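Aminoglycoside phosphotransferase (Streptomyces rimosus, PDB 6FUC) probably confers resistance to streptomycin by transferring a phosphate group from ATP to the 3''-hydroxyl of the antibiotic. Local coordinates at residues R104-H118 / W239-Y251. Residues are numbered along the deposited sequence; the frame is centred on the assembly and turned at random. Where two conformers were deposited one is given.
Sequences RAAWEPIADAVRRLH and WSQSAEEEFAARY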
loop_
_atom_site.group_PDB
_atom_site.type_symbol
_atom_site.label_atom_id
_atom_site.label_comp_id
_atom_site.label_asym_id
_atom_site.label_seq_id
_atom_site.Cartn_x
_atom_site.Cartn_y
_atom_site.Cartn_z
ATOM N N ARG A 104 -14.089 13.429 3.573
ATOM C CA ARG A 104 -14.460 13.782 4.885
ATOM C C ARG A 104 -15.509 12.906 5.510
ATOM O O ARG A 104 -15.426 12.495 6.662
ATOM C CB ARG A 104 -14.923 15.273 4.919
ATOM C CG ARG A 104 -15.414 15.753 6.236
ATOM C CD ARG A 104 -14.319 15.770 7.216
ATOM N NE ARG A 104 -14.719 16.317 8.502
ATOM C CZ ARG A 104 -14.776 17.578 8.782
ATOM N NH1 ARG A 104 -14.460 18.519 7.905
ATOM N NH2 ARG A 104 -15.060 17.970 10.022
ATOM N N ALA A 105 -16.510 12.494 4.732
ATOM C CA ALA A 105 -17.494 11.554 5.255
ATOM C C ALA A 105 -16.864 10.206 5.677
ATOM O O ALA A 105 -17.394 9.539 6.536
ATOM C CB ALA A 105 -18.599 11.249 4.211
ATOM N N ALA A 106 -15.838 9.795 4.986
ATOM C CA ALA A 106 -15.160 8.528 5.237
ATOM C C ALA A 106 -14.029 8.645 6.259
ATOM O O ALA A 106 -13.415 7.635 6.601
ATOM C CB ALA A 106 -14.589 8.009 3.943
ATOM N N TRP A 107 -13.732 9.852 6.760
ATOM C CA TRP A 107 -12.490 10.065 7.502
ATOM C C TRP A 107 -12.460 9.296 8.831
ATOM O O TRP A 107 -11.527 8.520 9.126
ATOM C CB TRP A 107 -12.269 11.533 7.686
ATOM C CG TRP A 107 -10.873 11.985 8.122
ATOM C CD1 TRP A 107 -10.590 12.759 9.196
ATOM C CD2 TRP A 107 -9.655 11.773 7.442
ATOM N NE1 TRP A 107 -9.262 13.042 9.229
ATOM C CE2 TRP A 107 -8.643 12.447 8.177
ATOM C CE3 TRP A 107 -9.293 11.064 6.319
ATOM C CZ2 TRP A 107 -7.323 12.443 7.808
ATOM C CZ3 TRP A 107 -7.938 11.052 5.933
ATOM C CH2 TRP A 107 -6.968 11.748 6.700
ATOM N N GLU A 108 -13.505 9.450 9.622
ATOM C CA GLU A 108 -13.607 8.639 10.872
ATOM C C GLU A 108 -13.785 7.135 10.592
ATOM O O GLU A 108 -13.149 6.301 11.255
ATOM C CB GLU A 108 -14.655 9.167 11.876
ATOM C CG GLU A 108 -14.282 10.504 12.430
ATOM C CD GLU A 108 -15.344 11.078 13.341
ATOM O OE1 GLU A 108 -16.503 10.628 13.328
ATOM O OE2 GLU A 108 -14.945 11.979 14.104
ATOM N N PRO A 109 -14.581 6.772 9.561
ATOM C CA PRO A 109 -14.644 5.358 9.192
ATOM C C PRO A 109 -13.258 4.767 8.817
ATOM O O PRO A 109 -12.972 3.611 9.187
ATOM C CB PRO A 109 -15.604 5.335 8.019
ATOM C CG PRO A 109 -16.568 6.407 8.367
ATOM C CD PRO A 109 -15.746 7.485 9.039
ATOM N N ILE A 110 -12.427 5.546 8.149
ATOM C CA ILE A 110 -11.098 5.096 7.813
ATOM C C ILE A 110 -10.284 4.920 9.087
ATOM O O ILE A 110 -9.581 3.897 9.275
ATOM C CB ILE A 110 -10.425 6.045 6.786
ATOM C CG1 ILE A 110 -11.070 5.957 5.428
ATOM C CG2 ILE A 110 -8.938 5.715 6.714
ATOM C CD1 ILE A 110 -10.716 7.068 4.499
ATOM N N ALA A 111 -10.336 5.891 10.014
ATOM C CA ALA A 111 -9.616 5.774 11.243
ATOM C C ALA A 111 -10.016 4.492 11.940
ATOM O O ALA A 111 -9.152 3.745 12.489
ATOM C CB ALA A 111 -9.855 6.986 12.132
ATOM N N ASP A 112 -11.291 4.211 11.970
ATOM C CA ASP A 112 -11.755 3.029 12.681
ATOM C C ASP A 112 -11.294 1.717 11.988
ATOM O O ASP A 112 -10.911 0.761 12.669
ATOM C CB ASP A 112 -13.310 2.988 12.782
ATOM C CG ASP A 112 -13.913 4.100 13.589
ATOM O OD1 ASP A 112 -13.216 4.757 14.384
ATOM O OD2 ASP A 112 -15.153 4.299 13.457
ATOM N N ALA A 113 -11.358 1.689 10.682
ATOM C CA ALA A 113 -10.975 0.477 9.943
ATOM C C ALA A 113 -9.439 0.215 10.054
ATOM O O ALA A 113 -9.012 -0.927 10.162
ATOM C CB ALA A 113 -11.369 0.580 8.482
ATOM N N VAL A 114 -8.682 1.286 9.990
ATOM C CA VAL A 114 -7.206 1.197 10.144
ATOM C C VAL A 114 -6.883 0.775 11.570
ATOM O O VAL A 114 -6.010 -0.070 11.787
ATOM C CB VAL A 114 -6.561 2.475 9.689
ATOM C CG1 VAL A 114 -5.054 2.442 9.992
ATOM C CG2 VAL A 114 -6.798 2.695 8.240
ATOM N N ARG A 115 -7.580 1.317 12.554
ATOM C CA ARG A 115 -7.355 0.934 13.933
ATOM C C ARG A 115 -7.599 -0.567 14.081
ATOM O O ARG A 115 -6.826 -1.287 14.774
ATOM C CB ARG A 115 -8.253 1.738 14.879
ATOM C CG ARG A 115 -8.075 1.280 16.305
ATOM C CD ARG A 115 -8.923 1.989 17.307
ATOM N NE ARG A 115 -10.344 2.060 17.031
ATOM C CZ ARG A 115 -11.235 1.059 17.023
ATOM N NH1 ARG A 115 -10.910 -0.223 17.240
ATOM N NH2 ARG A 115 -12.507 1.352 16.777
ATOM N N ARG A 116 -8.664 -1.087 13.501
ATOM C CA ARG A 116 -8.934 -2.522 13.616
ATOM C C ARG A 116 -7.791 -3.348 13.030
ATOM O O ARG A 116 -7.349 -4.334 13.636
ATOM C CB ARG A 116 -10.260 -2.899 12.965
ATOM C CG ARG A 116 -11.452 -2.364 13.715
ATOM C CD ARG A 116 -12.755 -2.798 12.974
ATOM N NE ARG A 116 -12.966 -4.288 13.083
ATOM C CZ ARG A 116 -12.714 -5.261 12.183
ATOM N NH1 ARG A 116 -12.211 -5.065 10.925
ATOM N NH2 ARG A 116 -12.944 -6.484 12.604
ATOM N N LEU A 117 -7.285 -2.958 11.864
ATOM C CA LEU A 117 -6.146 -3.653 11.284
ATOM C C LEU A 117 -4.938 -3.594 12.215
ATOM O O LEU A 117 -4.254 -4.615 12.485
ATOM C CB LEU A 117 -5.821 -3.072 9.930
ATOM C CG LEU A 117 -4.561 -3.536 9.245
ATOM C CD1 LEU A 117 -4.595 -5.019 8.911
ATOM C CD2 LEU A 117 -4.331 -2.728 7.983
ATOM N N HIS A 118 -4.686 -2.383 12.734
ATOM C CA HIS A 118 -3.605 -2.136 13.640
ATOM C C HIS A 118 -3.829 -2.720 15.086
ATOM O O HIS A 118 -3.032 -2.471 16.014
ATOM C CB HIS A 118 -3.322 -0.660 13.772
ATOM C CG HIS A 118 -2.726 -0.021 12.550
ATOM N ND1 HIS A 118 -2.253 1.263 12.583
ATOM C CD2 HIS A 118 -2.468 -0.487 11.306
ATOM C CE1 HIS A 118 -1.756 1.575 11.407
ATOM N NE2 HIS A 118 -1.893 0.529 10.588
ATOM N N TRP A 239 -9.552 23.033 7.245
ATOM C CA TRP A 239 -9.606 21.580 7.390
ATOM C C TRP A 239 -8.240 20.949 7.237
ATOM O O TRP A 239 -7.903 20.093 8.086
ATOM C CB TRP A 239 -10.640 20.971 6.453
ATOM C CG TRP A 239 -10.653 19.482 6.560
ATOM C CD1 TRP A 239 -10.432 18.620 5.579
ATOM C CD2 TRP A 239 -10.968 18.686 7.715
ATOM N NE1 TRP A 239 -10.503 17.346 6.004
ATOM C CE2 TRP A 239 -10.862 17.338 7.322
ATOM C CE3 TRP A 239 -11.249 18.978 9.058
ATOM C CZ2 TRP A 239 -11.030 16.282 8.218
ATOM C CZ3 TRP A 239 -11.493 17.979 9.906
ATOM C CH2 TRP A 239 -11.362 16.621 9.501
ATOM N N SER A 240 -7.423 21.394 6.261
ATOM C CA SER A 240 -6.154 20.733 6.070
ATOM C C SER A 240 -5.280 20.902 7.324
ATOM O O SER A 240 -4.518 19.988 7.657
ATOM C CB SER A 240 -5.520 21.211 4.789
ATOM O OG SER A 240 -4.968 22.429 5.082
ATOM N N GLN A 241 -5.487 21.980 8.083
ATOM C CA GLN A 241 -4.689 22.260 9.328
ATOM C C GLN A 241 -5.178 21.382 10.522
ATOM O O GLN A 241 -4.457 21.216 11.522
ATOM C CB GLN A 241 -4.810 23.750 9.671
ATOM C CG GLN A 241 -4.099 24.701 8.699
ATOM C CD GLN A 241 -4.024 26.170 9.182
ATOM N N SER A 242 -6.379 20.787 10.407
ATOM C CA SER A 242 -7.034 20.048 11.532
ATOM C C SER A 242 -7.228 18.526 11.224
ATOM O O SER A 242 -7.518 17.747 12.176
ATOM C CB SER A 242 -8.480 20.625 11.750
ATOM O OG SER A 242 -9.083 20.179 12.952
ATOM N N ALA A 243 -7.169 18.126 9.966
ATOM C CA ALA A 243 -7.561 16.790 9.545
ATOM C C ALA A 243 -6.793 15.714 10.343
ATOM O O ALA A 243 -7.383 14.667 10.759
ATOM C CB ALA A 243 -7.395 16.620 8.034
ATOM N N GLU A 244 -5.489 15.876 10.450
ATOM C CA GLU A 244 -4.652 14.843 11.073
ATOM C C GLU A 244 -4.877 14.730 12.554
ATOM O O GLU A 244 -4.873 13.635 13.106
ATOM C CB GLU A 244 -3.182 15.016 10.661
ATOM C CG GLU A 244 -3.117 14.958 9.144
ATOM C CD GLU A 244 -1.968 15.588 8.445
ATOM O OE1 GLU A 244 -0.921 15.803 9.068
ATOM O OE2 GLU A 244 -2.153 15.925 7.242
ATOM N N GLU A 245 -5.003 15.865 13.230
ATOM C CA GLU A 245 -5.296 15.830 14.669
ATOM C C GLU A 245 -6.591 15.116 14.943
ATOM O O GLU A 245 -6.696 14.326 15.862
ATOM C CB GLU A 245 -5.363 17.257 15.302
ATOM N N GLU A 246 -7.593 15.356 14.136
ATOM C CA GLU A 246 -8.880 14.683 14.403
ATOM C C GLU A 246 -8.797 13.173 14.060
ATOM O O GLU A 246 -9.359 12.361 14.829
ATOM C CB GLU A 246 -9.976 15.301 13.597
ATOM C CG GLU A 246 -10.223 16.754 13.959
ATOM C CD GLU A 246 -11.588 17.257 13.663
ATOM O OE1 GLU A 246 -12.445 16.502 13.136
ATOM O OE2 GLU A 246 -11.797 18.442 14.001
ATOM N N PHE A 247 -8.077 12.806 12.994
ATOM C CA PHE A 247 -7.865 11.365 12.696
ATOM C C PHE A 247 -7.178 10.729 13.914
ATOM O O PHE A 247 -7.563 9.679 14.377
ATOM C CB PHE A 247 -7.027 11.233 11.467
ATOM C CG PHE A 247 -6.910 9.826 10.984
ATOM C CD1 PHE A 247 -6.079 8.943 11.613
ATOM C CD2 PHE A 247 -7.700 9.366 9.934
ATOM C CE1 PHE A 247 -5.983 7.608 11.079
ATOM C CE2 PHE A 247 -7.618 8.098 9.468
ATOM C CZ PHE A 247 -6.776 7.208 10.055
ATOM N N ALA A 248 -6.117 11.373 14.401
ATOM C CA ALA A 248 -5.339 10.804 15.478
ATOM C C ALA A 248 -6.146 10.600 16.753
ATOM O O ALA A 248 -5.999 9.613 17.482
ATOM C CB ALA A 248 -4.086 11.626 15.758
ATOM N N ALA A 249 -6.995 11.564 17.027
ATOM C CA ALA A 249 -7.879 11.483 18.182
ATOM C C ALA A 249 -8.856 10.305 18.009
ATOM O O ALA A 249 -9.162 9.599 18.959
ATOM C CB ALA A 249 -8.633 12.787 18.416
ATOM N N ARG A 250 -9.397 10.134 16.815
ATOM C CA ARG A 250 -10.329 9.043 16.593
ATOM C C ARG A 250 -9.629 7.637 16.610
ATOM O O ARG A 250 -10.156 6.694 17.179
ATOM C CB ARG A 250 -11.020 9.231 15.209
ATOM C CG ARG A 250 -12.056 8.174 14.867
ATOM C CD ARG A 250 -13.298 8.301 15.683
ATOM N NE ARG A 250 -14.226 7.233 15.364
ATOM C CZ ARG A 250 -15.491 7.257 15.694
ATOM N NH1 ARG A 250 -15.970 8.243 16.424
ATOM N NH2 ARG A 250 -16.237 6.223 15.379
ATOM N N TYR A 251 -8.510 7.538 15.959
ATOM C CA TYR A 251 -7.711 6.308 15.907
ATOM C C TYR A 251 -7.111 6.002 17.304
ATOM O O TYR A 251 -7.044 4.832 17.663
ATOM C CB TYR A 251 -6.611 6.502 14.871
ATOM C CG TYR A 251 -5.526 5.465 14.858
ATOM C CD1 TYR A 251 -4.440 5.528 15.721
ATOM C CD2 TYR A 251 -5.578 4.380 13.994
ATOM C CE1 TYR A 251 -3.404 4.605 15.644
ATOM C CE2 TYR A 251 -4.534 3.462 13.924
ATOM C CZ TYR A 251 -3.484 3.556 14.784
ATOM O OH TYR A 251 -2.413 2.690 14.766
HETATM O O HOH W 1 -10.869 4.393 15.779
#
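Helices 104-117 and 243-251 diverge by 44° in their N-to-C directions (signed crossing angle -44°), their axes 8.8 Å apart at closest approach. This is helix-helix packing in the C-terminal, largely helical lobe of the kinase-like phosphotransferase fold. The small methyl of A111 lets the helices close in: its CB sits over the F247 ring in a CH-pi contact, 3.7 Å from the centroid. F247 points its edge at the face of W107, and W239 does likewise, more offset; W233 of helix 219-233 extends this aromatic cluster. Tryptophan suits this buried place because its indole N-H can bond: W107 NE1 lies 2.9 Å from A243 O, which also accepts from F247 N on the opposite face of the carbonyl plane. R104, bent at chi2 (66°), lays its guanidinium flat on W239, a cation-pi stack. On the more exposed flank R250 grips D112 side-on, NE to OD1 at 2.8 Å and NH2 to OD2 at 2.9 Å, while E108 lies over the guanidinium face in a long, purely electrostatic salt bridge. One water joins D112 OD1, R115 NE and R250 O. Farther along, Y251 OH lies in the plane of the H118 ring, whose NE2 hydrogen-bonds D221 OD2, and shares a hydrogen bond of 2.6 Å with H118 ND1.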